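Side-chain contacts in spermidine synthase (Corynebacterium glutamicum ATCC 13032, PDB 3GJY), which probably transfers an aminopropyl group from decarboxylated S-adenosylmethionine to putrescine, making spermidine in polyamine biosynthesis: residues 71-76 with 224-229; 81-86 with 109-114; 181-186 with 194-199. All coordinates share one frame; numbering follows the deposited sequence.

How the contacts relate
All three contacts belong to the layers of a Rossmann-like domain built round a mixed sheet. Contacts 1 and 2 share helix 69-85: contact 1 lays its first half on strand 222-227, and contact 2 ties its last turn to the end of helix 102-110. Contact 3 packs helix 180-189 on the opposite face of the sheet, and it meets contact 1 where Ile74 touches Val197. Contacts 1 and 3 are wholly buried and lack cross-segment hydrogen bonds: an indole against Ile226 and Asp228 in contact 1, rings and a cysteine sulfur in contact 3. Contact 2 lies farther out, about 16 Å from the chain centre, and there a hydrogen bond to the exposed Asp83 joins the packing.

Contact 1: 71-76 with 224-229; sequences MRWIAT and AVIADP
The indole of Trp73 meets Ile226 at its root and Asp228 at the far end of its six-membered ring, and its edge meets the acid: Asp228 OD1 is near the ring plane, 3.8 Å from Trp73 CH2. The carboxylate is turned steeply to the indole, the two planes standing 75° apart, so the groups do not stack. Asp228 CB comes closer, 3.6 Å from Trp73 CH2, approaching the ring obliquely. At the other end of the side chain Ile226 CG2 sits 3.7 Å from Trp73 CB and 3.9 Å from Trp73 CG, and it too approaches the ring at a slant. Ile226 uses both its branches. While CG2 meets the indole, the extended outer bond of the longer arm (chi2 162°) carries CD1 to the helix backbone, where it lies 3.5 Å from Trp73 O. Asp228 follows the last strand residue, Ala227, at the N-cap position of the short helix 229-232, and its OD1 forms a salt bridge with Arg236. Val269 and Ala271 also touch Trp73, and Ile241 of strand 238-245 joins them. Helix 69-85 is thereby laid across the neighbouring antiparallel strands 222-227 and 238-245, the pair that ends the sheet order of the methyltransferase-like fold before the added strand 272-274. Trp73 and the strand segment share no hydrogen bond; dispersion between the indole and aliphatic carbons accounts for most of the contact. The buried carboxylate rests beside the aromatic C-H edge but is paired with Arg236, which probably favours its ionised form. The electropositive rim of the indole is consistent with that charge, whereas the electron-rich face would be a less favourable neighbour for it.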
# COMPACT_ATOMS: atom_id res chain seq x y z
N MSE A 71 -7.51 -0.39 -2.13
CA MSE A 71 -7.21 1.01 -1.69
C MSE A 71 -8.15 1.45 -0.60
O MSE A 71 -7.73 2.09 0.38
CB MSE A 71 -7.28 1.98 -2.88
CG MSE A 71 -6.20 1.80 -3.93
SE MSE A 71 -6.23 3.26 -5.17
CE MSE A 71 -4.94 2.54 -6.40
N ARG A 72 -9.43 1.05 -0.74
CA ARG A 72 -10.39 1.32 0.33
C ARG A 72 -9.96 0.62 1.62
O ARG A 72 -10.14 1.19 2.73
CB ARG A 72 -11.78 0.81 -0.08
CG ARG A 72 -12.31 1.53 -1.30
CD ARG A 72 -13.63 0.91 -1.75
NE ARG A 72 -14.72 1.17 -0.83
CZ ARG A 72 -15.55 2.21 -0.93
NH1 ARG A 72 -15.42 3.11 -1.90
NH2 ARG A 72 -16.51 2.35 -0.04
N TRP A 73 -9.43 -0.60 1.50
CA TRP A 73 -9.01 -1.35 2.69
C TRP A 73 -7.81 -0.72 3.37
O TRP A 73 -7.78 -0.60 4.61
CB TRP A 73 -8.74 -2.82 2.35
CG TRP A 73 -9.91 -3.49 1.69
CD1 TRP A 73 -11.22 -3.07 1.68
CD2 TRP A 73 -9.87 -4.70 0.96
NE1 TRP A 73 -12.00 -3.94 0.94
CE2 TRP A 73 -11.19 -4.97 0.51
CE3 TRP A 73 -8.85 -5.61 0.66
CZ2 TRP A 73 -11.51 -6.09 -0.27
CZ3 TRP A 73 -9.18 -6.76 -0.12
CH2 TRP A 73 -10.49 -6.98 -0.55
N ILE A 74 -6.83 -0.30 2.57
CA ILE A 74 -5.68 0.46 3.13
C ILE A 74 -6.20 1.74 3.82
O ILE A 74 -5.78 2.06 4.94
CB ILE A 74 -4.64 0.80 2.06
CG1 ILE A 74 -3.97 -0.50 1.59
CG2 ILE A 74 -3.61 1.78 2.61
CD1 ILE A 74 -3.12 -0.30 0.33
N ALA A 75 -7.09 2.48 3.16
CA ALA A 75 -7.63 3.70 3.77
C ALA A 75 -8.25 3.40 5.12
O ALA A 75 -8.00 4.10 6.09
CB ALA A 75 -8.68 4.33 2.86
N THR A 76 -9.08 2.35 5.19
CA THR A 76 -9.77 2.03 6.43
C THR A 76 -8.78 1.61 7.54
O THR A 76 -8.85 2.12 8.68
CB THR A 76 -10.79 0.90 6.19
OG1 THR A 76 -11.81 1.40 5.32
CG2 THR A 76 -11.40 0.41 7.52
N ALA A 224 -1.57 -7.44 11.88
CA ALA A 224 -2.99 -7.61 11.60
C ALA A 224 -3.18 -7.60 10.10
O ALA A 224 -2.27 -7.18 9.35
CB ALA A 224 -3.81 -6.48 12.24
N VAL A 225 -4.35 -8.07 9.65
CA VAL A 225 -4.63 -8.09 8.23
C VAL A 225 -6.05 -7.65 7.89
O VAL A 225 -6.96 -7.70 8.73
CB VAL A 225 -4.29 -9.49 7.55
CG1 VAL A 225 -2.85 -9.95 7.74
CG2 VAL A 225 -5.27 -10.51 7.90
N ILE A 226 -6.22 -7.22 6.65
CA ILE A 226 -7.53 -7.04 6.04
C ILE A 226 -7.58 -7.85 4.77
O ILE A 226 -6.75 -7.71 3.88
CB ILE A 226 -7.83 -5.57 5.76
CG1 ILE A 226 -8.02 -4.78 7.07
CG2 ILE A 226 -9.15 -5.46 4.94
CD1 ILE A 226 -7.90 -3.30 6.91
N ALA A 227 -8.54 -8.77 4.70
CA ALA A 227 -8.50 -9.83 3.69
C ALA A 227 -9.74 -9.91 2.87
O ALA A 227 -10.84 -9.64 3.36
CB ALA A 227 -8.25 -11.19 4.36
N ASP A 228 -9.51 -10.32 1.61
CA ASP A 228 -10.57 -10.65 0.66
C ASP A 228 -11.00 -12.09 0.92
O ASP A 228 -10.24 -13.01 0.68
CB ASP A 228 -10.09 -10.57 -0.77
CG ASP A 228 -11.21 -10.78 -1.75
OD1 ASP A 228 -11.29 -10.02 -2.72
OD2 ASP A 228 -12.00 -11.73 -1.56
N PRO A 229 -12.23 -12.27 1.39
CA PRO A 229 -12.70 -13.61 1.79
C PRO A 229 -12.76 -14.70 0.69
O PRO A 229 -12.35 -15.81 0.96
CB PRO A 229 -14.09 -13.31 2.40
CG PRO A 229 -13.97 -11.91 2.89
CD PRO A 229 -13.18 -11.21 1.77

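Contact 2: 81-86 with 109-114; sequences FIDAHQ and DVYPQS
Tyr111 reaches from the end of helix 102-110 to the last turn of helix 69-85, where Ile82 and Asp83 receive its phenol. Ile82 points toward the incoming ring and lays two carbons on one side of it: CG2 lies 3.6 Å from Tyr111 CZ, and CD1 is 3.8 Å from Tyr111 CE2. The next residue supplies the polar partner. Tyr111 OH donates a 2.7 Å hydrogen bond to Asp83 OD1, which it meets from above the carboxylate plane, 48° out of it, while the oxygen itself lies at the edge of the phenol ring. The phenolic end of the buried tyrosine is thus satisfied by an exposed acid at the border of the contact. Val110 CG1 lies over the centre of the ring, 3.6 Å above the plane, on the side away from Ile82, and helps to fix the rotation of the phenol. The tyrosine backbone is held as well: Tyr111 opens a type I turn, and its O accepts from Ser114 N (2.9 Å) and from Ser114 OG (2.7 Å), the latter in the carbonyl plane. This turn leads from helix 102-110 into strand 115-120. Arg79, one turn earlier on helix 69-85, also touches Tyr111 and Val110, while Ile82 rests on Val162 of strand 160-165, so the contact joins two helix ends above the central parallel strands.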
# COMPACT_ATOMS: atom_id res chain seq x y z
N PHE A 81 -5.75 3.38 12.51
CA PHE A 81 -4.53 3.40 13.27
C PHE A 81 -4.06 4.84 13.51
O PHE A 81 -3.72 5.21 14.64
CB PHE A 81 -3.46 2.63 12.50
CG PHE A 81 -2.16 2.49 13.27
CD1 PHE A 81 -1.89 1.32 13.98
CD2 PHE A 81 -1.23 3.51 13.32
CE1 PHE A 81 -0.70 1.15 14.68
CE2 PHE A 81 -0.04 3.36 14.05
CZ PHE A 81 0.20 2.18 14.73
N ILE A 82 -3.99 5.65 12.45
CA ILE A 82 -3.51 7.03 12.57
C ILE A 82 -4.41 7.80 13.55
O ILE A 82 -3.93 8.55 14.39
CB ILE A 82 -3.51 7.72 11.17
CG1 ILE A 82 -2.44 7.09 10.26
CG2 ILE A 82 -3.31 9.25 11.29
CD1 ILE A 82 -2.67 7.37 8.78
N ASP A 83 -5.72 7.63 13.40
CA ASP A 83 -6.65 8.36 14.26
C ASP A 83 -6.47 8.00 15.73
O ASP A 83 -6.62 8.86 16.60
CB ASP A 83 -8.09 8.13 13.81
CG ASP A 83 -8.39 8.76 12.46
OD1 ASP A 83 -7.58 9.59 11.95
OD2 ASP A 83 -9.46 8.41 11.92
N ALA A 84 -6.20 6.74 16.00
CA ALA A 84 -6.03 6.29 17.38
C ALA A 84 -4.68 6.62 17.98
O ALA A 84 -4.60 6.83 19.20
CB ALA A 84 -6.27 4.81 17.46
N HIS A 85 -3.62 6.63 17.16
CA HIS A 85 -2.26 6.60 17.72
C HIS A 85 -1.32 7.70 17.33
O HIS A 85 -0.28 7.85 17.97
CB HIS A 85 -1.60 5.28 17.36
CG HIS A 85 -2.36 4.08 17.81
ND1 HIS A 85 -2.70 3.86 19.13
CD2 HIS A 85 -2.87 3.04 17.10
CE1 HIS A 85 -3.35 2.72 19.22
NE2 HIS A 85 -3.47 2.20 18.01
N GLN A 86 -1.62 8.44 16.26
CA GLN A 86 -0.63 9.38 15.73
C GLN A 86 -1.18 10.79 15.63
O GLN A 86 -2.37 11.02 15.80
CB GLN A 86 -0.12 8.88 14.35
CG GLN A 86 0.63 7.54 14.50
CD GLN A 86 1.08 6.98 13.19
OE1 GLN A 86 0.30 6.93 12.25
NE2 GLN A 86 2.32 6.53 13.14
N ASP A 109 -5.71 14.55 1.31
CA ASP A 109 -6.97 15.25 1.53
C ASP A 109 -7.58 14.96 2.91
O ASP A 109 -8.10 15.86 3.59
CB ASP A 109 -7.98 14.88 0.44
CG ASP A 109 -9.18 15.82 0.45
OD1 ASP A 109 -8.98 17.02 0.16
OD2 ASP A 109 -10.29 15.36 0.77
N VAL A 110 -7.51 13.69 3.32
CA VAL A 110 -8.02 13.30 4.64
C VAL A 110 -7.25 13.99 5.77
O VAL A 110 -7.85 14.44 6.76
CB VAL A 110 -7.95 11.78 4.82
CG1 VAL A 110 -8.33 11.35 6.25
CG2 VAL A 110 -8.91 11.13 3.82
N TYR A 111 -5.94 14.11 5.57
CA TYR A 111 -5.04 14.70 6.54
C TYR A 111 -4.34 15.87 5.87
O TYR A 111 -3.26 15.71 5.28
CB TYR A 111 -4.04 13.65 7.01
CG TYR A 111 -4.67 12.43 7.66
CD1 TYR A 111 -5.40 12.56 8.86
CD2 TYR A 111 -4.53 11.16 7.09
CE1 TYR A 111 -6.01 11.47 9.49
CE2 TYR A 111 -5.11 10.02 7.71
CZ TYR A 111 -5.86 10.19 8.91
OH TYR A 111 -6.39 9.10 9.52
N PRO A 112 -4.96 17.06 5.90
CA PRO A 112 -4.48 18.15 5.04
C PRO A 112 -3.14 18.77 5.41
O PRO A 112 -2.60 19.57 4.62
CB PRO A 112 -5.62 19.19 5.12
CG PRO A 112 -6.38 18.85 6.34
CD PRO A 112 -6.25 17.37 6.54
N GLN A 113 -2.59 18.37 6.56
CA GLN A 113 -1.25 18.79 6.98
C GLN A 113 -0.21 17.69 6.79
O GLN A 113 0.97 17.90 7.10
CB GLN A 113 -1.28 19.23 8.45
CG GLN A 113 -2.18 20.44 8.68
CD GLN A 113 -2.26 20.84 10.13
OE1 GLN A 113 -3.03 20.28 10.91
NE2 GLN A 113 -1.48 21.84 10.49
N SER A 114 -0.65 16.53 6.30
CA SER A 114 0.28 15.42 6.08
C SER A 114 1.21 15.67 4.89
O SER A 114 0.88 16.43 3.96
CB SER A 114 -0.47 14.09 5.90
OG SER A 114 -1.21 14.03 4.68

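Contact 3: 181-186 with 194-199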
# COMPACT_ATOMS: atom_id res chain seq x y z
N GLU A 181 15.13 -8.48 5.84
CA GLU A 181 16.02 -7.33 5.71
C GLU A 181 15.25 -6.08 5.27
O GLU A 181 15.47 -4.99 5.80
CB GLU A 181 17.17 -7.63 4.73
CG GLU A 181 18.20 -8.65 5.26
CD GLU A 181 17.72 -10.08 5.16
OE1 GLU A 181 16.73 -10.37 4.44
OE2 GLU A 181 18.37 -10.94 5.81
N PHE A 182 14.32 -6.25 4.32
CA PHE A 182 13.47 -5.13 3.91
C PHE A 182 12.64 -4.62 5.07
O PHE A 182 12.61 -3.41 5.30
CB PHE A 182 12.57 -5.53 2.74
CG PHE A 182 11.54 -4.49 2.39
CD1 PHE A 182 11.91 -3.28 1.81
CD2 PHE A 182 10.19 -4.72 2.66
CE1 PHE A 182 10.93 -2.32 1.49
CE2 PHE A 182 9.23 -3.79 2.34
CZ PHE A 182 9.59 -2.59 1.77
N PHE A 183 12.03 -5.53 5.82
CA PHE A 183 11.19 -5.12 6.95
C PHE A 183 12.02 -4.42 8.03
O PHE A 183 11.56 -3.46 8.63
CB PHE A 183 10.42 -6.30 7.56
CG PHE A 183 9.51 -6.98 6.56
CD1 PHE A 183 8.70 -6.23 5.70
CD2 PHE A 183 9.49 -8.38 6.46
CE1 PHE A 183 7.89 -6.87 4.75
CE2 PHE A 183 8.68 -9.02 5.54
CZ PHE A 183 7.90 -8.27 4.67
N GLU A 184 13.28 -4.86 8.21
CA GLU A 184 14.17 -4.21 9.19
C GLU A 184 14.48 -2.78 8.78
O GLU A 184 14.55 -1.88 9.65
CB GLU A 184 15.50 -4.98 9.38
CG GLU A 184 15.35 -6.32 10.14
CD GLU A 184 15.21 -6.21 11.68
OE1 GLU A 184 14.93 -5.11 12.24
OE2 GLU A 184 15.36 -7.27 12.35
N HIS A 185 14.69 -2.54 7.47
CA HIS A 185 14.89 -1.17 7.01
C HIS A 185 13.66 -0.30 7.29
O HIS A 185 13.78 0.83 7.76
CB HIS A 185 15.26 -1.15 5.54
CG HIS A 185 16.65 -1.62 5.28
ND1 HIS A 185 16.97 -2.65 4.40
CD2 HIS A 185 17.81 -1.24 5.85
CE1 HIS A 185 18.29 -2.80 4.40
NE2 HIS A 185 18.81 -1.97 5.27
N CYS A 186 12.49 -0.85 6.99
CA CYS A 186 11.22 -0.15 7.27
C CYS A 186 11.06 0.15 8.74
O CYS A 186 10.69 1.26 9.10
CB CYS A 186 10.03 -0.95 6.73
SG CYS A 186 9.95 -1.02 4.95
N GLY A 194 5.26 3.35 14.82
CA GLY A 194 4.64 3.71 13.54
C GLY A 194 4.07 2.51 12.81
O GLY A 194 4.19 1.38 13.27
N LEU A 195 3.46 2.76 11.66
CA LEU A 195 2.71 1.74 10.94
C LEU A 195 3.35 1.38 9.62
O LEU A 195 3.64 2.26 8.83
CB LEU A 195 1.28 2.20 10.71
CG LEU A 195 0.35 1.32 9.86
CD1 LEU A 195 0.07 0.05 10.63
CD2 LEU A 195 -0.97 2.10 9.57
N TYR A 196 3.50 0.08 9.38
CA TYR A 196 3.79 -0.47 8.06
C TYR A 196 2.51 -1.14 7.52
O TYR A 196 1.91 -1.97 8.19
CB TYR A 196 4.96 -1.49 8.17
CG TYR A 196 5.20 -2.27 6.90
CD1 TYR A 196 6.13 -1.84 5.95
CD2 TYR A 196 4.48 -3.43 6.65
CE1 TYR A 196 6.36 -2.55 4.79
CE2 TYR A 196 4.69 -4.17 5.47
CZ TYR A 196 5.64 -3.72 4.54
OH TYR A 196 5.88 -4.40 3.37
N VAL A 197 2.16 -0.81 6.28
CA VAL A 197 0.96 -1.36 5.61
C VAL A 197 1.36 -1.78 4.21
O VAL A 197 1.94 -0.96 3.49
CB VAL A 197 -0.15 -0.29 5.40
CG1 VAL A 197 -1.34 -0.89 4.65
CG2 VAL A 197 -0.59 0.31 6.69
N ALA A 198 1.04 -2.99 3.80
CA ALA A 198 1.37 -3.45 2.45
C ALA A 198 0.20 -4.06 1.73
O ALA A 198 -0.56 -4.87 2.29
CB ALA A 198 2.53 -4.48 2.49
N ASN A 199 0.10 -3.74 0.45
CA ASN A 199 -0.77 -4.48 -0.45
C ASN A 199 -0.05 -5.73 -0.92
O ASN A 199 1.08 -5.66 -1.42
CB ASN A 199 -1.14 -3.61 -1.64
CG ASN A 199 -2.07 -4.29 -2.60
OD1 ASN A 199 -2.85 -5.17 -2.22
ND2 ASN A 199 -2.02 -3.85 -3.86
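Strand 160-165, helix 180-189 and strand 194-202 form a beta-alpha-beta crossover between adjacent parallel strands of the Rossmann-like, methyltransferase-type sheet, and within 181-186 and 194-199 Tyr196 makes every contact from the strand side. Its ring meets three side chains of the helix: Phe182, Phe183 and Cys186. The two phenylalanines converge on the phenol oxygen. Tyr196 OH lies near the plane of both rings, at their edges, 3.6 Å from Phe182 CE2 and 3.5 Å from Phe183 CE1. Neighbours in sequence, they get there by different first torsions: in Phe182 CG is anti to the backbone N (chi1 172°), whereas in Phe183 it swings beside that nitrogen (chi1 -59°). Phe183 also turns its edge toward the face of Tyr196 in an offset edge-to-face pair, with centroids 5.7 Å apart and planes at 78°. The aromatic C-H groups of both rings are directed at an electron-rich partner, which is probably weakly favourable. One turn on from Phe182, Cys186 points toward the strand and brings SG to 3.9 Å from Tyr196 CE1, an oblique sulfur-aromatic contact. The same sulfur lies 3.6 Å above the plane of Phe182, displaced toward the rim, and so touches both rings where they meet. The axes of the two segments come within 10.6 Å, and the contacts across this distance are made by the rings and the sulfur. Met216 of helix 207-219 touches both Phe183 and Tyr196, and Phe182 packs on Ala152 of helix 148-153 and edge-to-face with Phe177. On the other side of strand 194-202, Leu195 and Val197 face Phe81 and Ile74 of helix 69-85, which places the strand in the middle of a helix-sheet-helix sandwich.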